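Anopheles Plasmodium-responsive Leucine-rich repeat protein 1B (Anopheles gambiae, PDB 4XGO) is a mosquito leucine-rich repeat protein that responds to Plasmodium and probably acts in antiparasite immunity, with a repeat domain and coiled coil that probably mediate protein-protein contacts. Local coordinates at residues W305-R311 with L339-S344. Residue numbers count along the deposited sequence, not the author numbering.
Sequences WDCNSLR and LCCKES
This is the C-terminal disulfide cap of the leucine-rich repeat solenoid. Trp305-Asp306 is extended and turns into the helix starting at Cys307. Strand 339-342 runs parallel to Trp305-Asp306; the strand and helix 307-311 axes approach to 7.7 Å, with 137° between N-to-C directions. Leu339 CB packs on Leu310 CD2 (4.0 Å). A water donates to Cys340 O (2.7 Å) and accepts from Trp305 N (3.0 Å); Cys340 SG is disulfide-bonded to Cys329. Cys341 (chi1 p) bonds Cys307 (chi1 m), SG-SG 2.0 Å, chi3 93°, tying strand to helix. Lys342 pairs with Asp306, CA-CA 5.2 Å: Lys342 N donates to Trp305 O (2.9 Å), Cys307 N to Lys342 O (3.1 Å). Glu343 folds back (chi1, chi2 m) into a two-pronged salt bridge: Arg311 NH2-Glu343 OE1 2.9 Å, Arg311 NH1-Glu343 OE2 3.0 Å. Another water donates to Asp306 OD1 (2.8 Å) and accepts from Asn308 N (3.0 Å) and, weakly, Ser344 N (3.3 Å). Asp306 is the N-cap; its OD2 accepts from Ser309 N at 3.0 Å.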
ATOM      1  N   TRP A 305     -10.743   5.554 -40.888  1.00 15.14           N
ATOM      2  CA  TRP A 305     -11.815   6.365 -41.488  1.00 15.51           C
ATOM      3  C   TRP A 305     -11.758   6.484 -42.998  1.00 16.81           C
ATOM      4  O   TRP A 305     -10.700   6.721 -43.582  1.00 17.28           O
ATOM      5  CB  TRP A 305     -11.791   7.814 -40.952  1.00 15.08           C
ATOM      6  CG  TRP A 305     -12.098   7.899 -39.532  1.00 14.42           C
ATOM      7  CD1 TRP A 305     -11.240   8.227 -38.514  1.00 14.17           C
ATOM      8  CD2 TRP A 305     -13.353   7.613 -38.920  1.00 14.42           C
ATOM      9  NE1 TRP A 305     -11.895   8.172 -37.313  1.00 13.71           N
ATOM     10  CE2 TRP A 305     -13.192   7.794 -37.531  1.00 14.00           C
ATOM     11  CE3 TRP A 305     -14.601   7.226 -39.411  1.00 14.98           C
ATOM     12  CZ2 TRP A 305     -14.229   7.571 -36.624  1.00 14.16           C
ATOM     13  CZ3 TRP A 305     -15.632   7.010 -38.505  1.00 15.12           C
ATOM     14  CH2 TRP A 305     -15.450   7.210 -37.144  1.00 14.63           C
ATOM     15  N   ASP A 306     -12.929   6.372 -43.606  1.00 17.97           N
ATOM     16  CA  ASP A 306     -13.164   6.834 -44.973  1.00 20.67           C
ATOM     17  C   ASP A 306     -13.340   8.363 -44.911  1.00 20.97           C
ATOM     18  O   ASP A 306     -14.095   8.880 -44.078  1.00 20.43           O
ATOM     19  CB  ASP A 306     -14.414   6.123 -45.487  1.00 22.88           C
ATOM     20  CG  ASP A 306     -14.937   6.689 -46.757  1.00 25.81           C
ATOM     21  OD1 ASP A 306     -14.400   6.310 -47.823  1.00 30.48           O
ATOM     22  OD2 ASP A 306     -15.917   7.455 -46.691  1.00 28.14           O
ATOM     23  N   CYS A 307     -12.607   9.095 -45.748  1.00 22.11           N
ATOM     24  CA  CYS A 307     -12.615  10.565 -45.666  1.00 23.54           C
ATOM     25  C   CYS A 307     -14.007  11.153 -45.882  1.00 23.98           C
ATOM     26  O   CYS A 307     -14.396  12.077 -45.191  1.00 24.11           O
ATOM     27  CB  CYS A 307     -11.629  11.185 -46.668  1.00 24.21           C
ATOM     28  SG  CYS A 307      -9.890  10.922 -46.273  1.00 25.50           S
ATOM     29  N   ASN A 308     -14.752  10.617 -46.838  1.00 26.53           N
ATOM     30  CA  ASN A 308     -16.094  11.143 -47.124  1.00 28.23           C
ATOM     31  C   ASN A 308     -17.024  11.004 -45.911  1.00 27.01           C
ATOM     32  O   ASN A 308     -17.754  11.929 -45.568  1.00 28.01           O
ATOM     33  CB  ASN A 308     -16.684  10.461 -48.363  1.00 30.17           C
ATOM     34  CG  ASN A 308     -16.011  10.916 -49.648  1.00 32.37           C
ATOM     35  OD1 ASN A 308     -15.570  12.067 -49.753  1.00 36.35           O
ATOM     36  ND2 ASN A 308     -15.905  10.015 -50.626  1.00 33.61           N
ATOM     37  N   SER A 309     -16.946   9.871 -45.225  1.00 25.42           N
ATOM     38  CA  SER A 309     -17.754   9.662 -44.020  1.00 24.51           C
ATOM     39  C   SER A 309     -17.322  10.582 -42.887  1.00 24.26           C
ATOM     40  O   SER A 309     -18.147  11.196 -42.203  1.00 25.00           O
ATOM     41  CB  SER A 309     -17.626   8.209 -43.553  1.00 23.67           C
ATOM     42  OG  SER A 309     -18.555   7.930 -42.521  1.00 22.54           O
ATOM     43  N   LEU A 310     -16.017  10.651 -42.660  1.00 24.07           N
ATOM     44  CA  LEU A 310     -15.464  11.535 -41.644  1.00 24.74           C
ATOM     45  C   LEU A 310     -15.830  12.996 -41.917  1.00 26.83           C
ATOM     46  O   LEU A 310     -16.256  13.712 -41.008  1.00 27.27           O
ATOM     47  CB  LEU A 310     -13.943  11.375 -41.608  1.00 24.23           C
ATOM     48  CG  LEU A 310     -13.164  12.115 -40.531  1.00 23.89           C
ATOM     49  CD1 LEU A 310     -13.588  11.642 -39.154  1.00 23.83           C
ATOM     50  CD2 LEU A 310     -11.683  11.868 -40.747  1.00 24.11           C
ATOM     51  N   ARG A 311     -15.667  13.428 -43.162  1.00 29.47           N
ATOM     52  CA  ARG A 311     -16.025  14.803 -43.547  1.00 32.10           C
ATOM     53  C   ARG A 311     -17.517  15.079 -43.388  1.00 34.17           C
ATOM     54  O   ARG A 311     -17.897  16.170 -42.963  1.00 35.24           O
ATOM     55  CB  ARG A 311     -15.603  15.102 -44.976  1.00 32.96           C
ATOM     56  CG  ARG A 311     -14.119  15.382 -45.114  1.00 33.27           C
ATOM     57  CD  ARG A 311     -13.814  15.983 -46.471  1.00 33.40           C
ATOM     58  NE  ARG A 311     -13.953  15.019 -47.555  1.00 33.83           N
ATOM     59  CZ  ARG A 311     -12.945  14.407 -48.167  1.00 33.97           C
ATOM     60  NH1 ARG A 311     -11.682  14.635 -47.809  1.00 34.87           N
ATOM     61  NH2 ARG A 311     -13.200  13.555 -49.148  1.00 34.81           N
ATOM     62  N   LEU A 339      -7.528  14.181 -38.037  1.00 16.57           N
ATOM     63  CA  LEU A 339      -7.856  12.739 -37.961  1.00 16.48           C
ATOM     64  C   LEU A 339      -7.522  12.034 -39.272  1.00 16.12           C
ATOM     65  O   LEU A 339      -7.810  12.549 -40.354  1.00 17.12           O
ATOM     66  CB  LEU A 339      -9.341  12.565 -37.643  1.00 16.37           C
ATOM     67  CG  LEU A 339      -9.730  12.981 -36.224  1.00 16.57           C
ATOM     68  CD1 LEU A 339     -11.207  13.350 -36.170  1.00 17.22           C
ATOM     69  CD2 LEU A 339      -9.405  11.892 -35.211  1.00 16.08           C
ATOM     70  N   CYS A 340      -6.941  10.837 -39.189  1.00 16.31           N
ATOM     71  CA  CYS A 340      -6.498  10.127 -40.391  1.00 16.65           C
ATOM     72  C   CYS A 340      -7.666   9.572 -41.184  1.00 16.85           C
ATOM     73  O   CYS A 340      -8.602   9.010 -40.609  1.00 16.11           O
ATOM     74  CB  CYS A 340      -5.588   8.955 -40.040  1.00 17.29           C
ATOM     75  SG  CYS A 340      -4.075   9.499 -39.250  1.00 18.67           S
ATOM     76  N   CYS A 341      -7.606   9.701 -42.500  1.00 17.48           N
ATOM     77  CA  CYS A 341      -8.599   9.074 -43.341  1.00 18.90           C
ATOM     78  C   CYS A 341      -8.046   8.799 -44.723  1.00 19.48           C
ATOM     79  O   CYS A 341      -7.090   9.443 -45.169  1.00 18.88           O
ATOM     80  CB  CYS A 341      -9.870   9.935 -43.425  1.00 20.22           C
ATOM     81  SG  CYS A 341      -9.649  11.496 -44.338  1.00 22.32           S
ATOM     82  N   LYS A 342      -8.672   7.842 -45.397  1.00 20.72           N
ATOM     83  CA  LYS A 342      -8.276   7.435 -46.744  1.00 23.12           C
ATOM     84  C   LYS A 342      -9.358   7.834 -47.722  1.00 25.18           C
ATOM     85  O   LYS A 342     -10.541   7.628 -47.465  1.00 24.23           O
ATOM     86  CB  LYS A 342      -8.072   5.926 -46.768  1.00 24.54           C
ATOM     87  CG  LYS A 342      -7.628   5.342 -48.103  1.00 27.08           C
ATOM     88  CD  LYS A 342      -7.488   3.842 -47.972  1.00 29.55           C
ATOM     89  CE  LYS A 342      -6.978   3.203 -49.253  1.00 32.46           C
ATOM     90  NZ  LYS A 342      -7.262   1.736 -49.209  1.00 34.48           N
ATOM     91  N   GLU A 343      -8.942   8.408 -48.854  1.00 28.67           N
ATOM     92  CA  GLU A 343      -9.875   8.856 -49.877  1.00 32.40           C
ATOM     93  C   GLU A 343     -10.333   7.646 -50.688  1.00 35.41           C
ATOM     94  O   GLU A 343      -9.593   6.683 -50.839  1.00 35.79           O
ATOM     95  CB  GLU A 343      -9.204   9.884 -50.798  1.00 33.13           C
ATOM     96  CG  GLU A 343      -8.695  11.135 -50.087  1.00 33.45           C
ATOM     97  CD  GLU A 343      -9.795  12.123 -49.740  1.00 34.09           C
ATOM     98  OE1 GLU A 343     -10.978  11.841 -50.010  1.00 36.78           O
ATOM     99  OE2 GLU A 343      -9.475  13.200 -49.191  1.00 35.57           O
ATOM    100  N   SER A 344     -11.562   7.689 -51.186  1.00 41.54           N
ATOM    101  CA  SER A 344     -12.085   6.623 -52.046  1.00 45.75           C
ATOM    102  C   SER A 344     -11.642   6.851 -53.488  1.00 48.03           C
ATOM    103  O   SER A 344     -10.719   6.195 -53.971  1.00 51.70           O
ATOM    104  CB  SER A 344     -13.610   6.586 -51.975  1.00 47.51           C
ATOM    105  OG  SER A 344     -14.149   7.863 -52.265  1.00 49.64           O
TER
HETATM  106  O   HOH W   1      -8.292   6.553 -39.538  1.00 16.11           O
HETATM  107  O   HOH W   2     -13.798   8.753 -48.953  1.00 36.20           O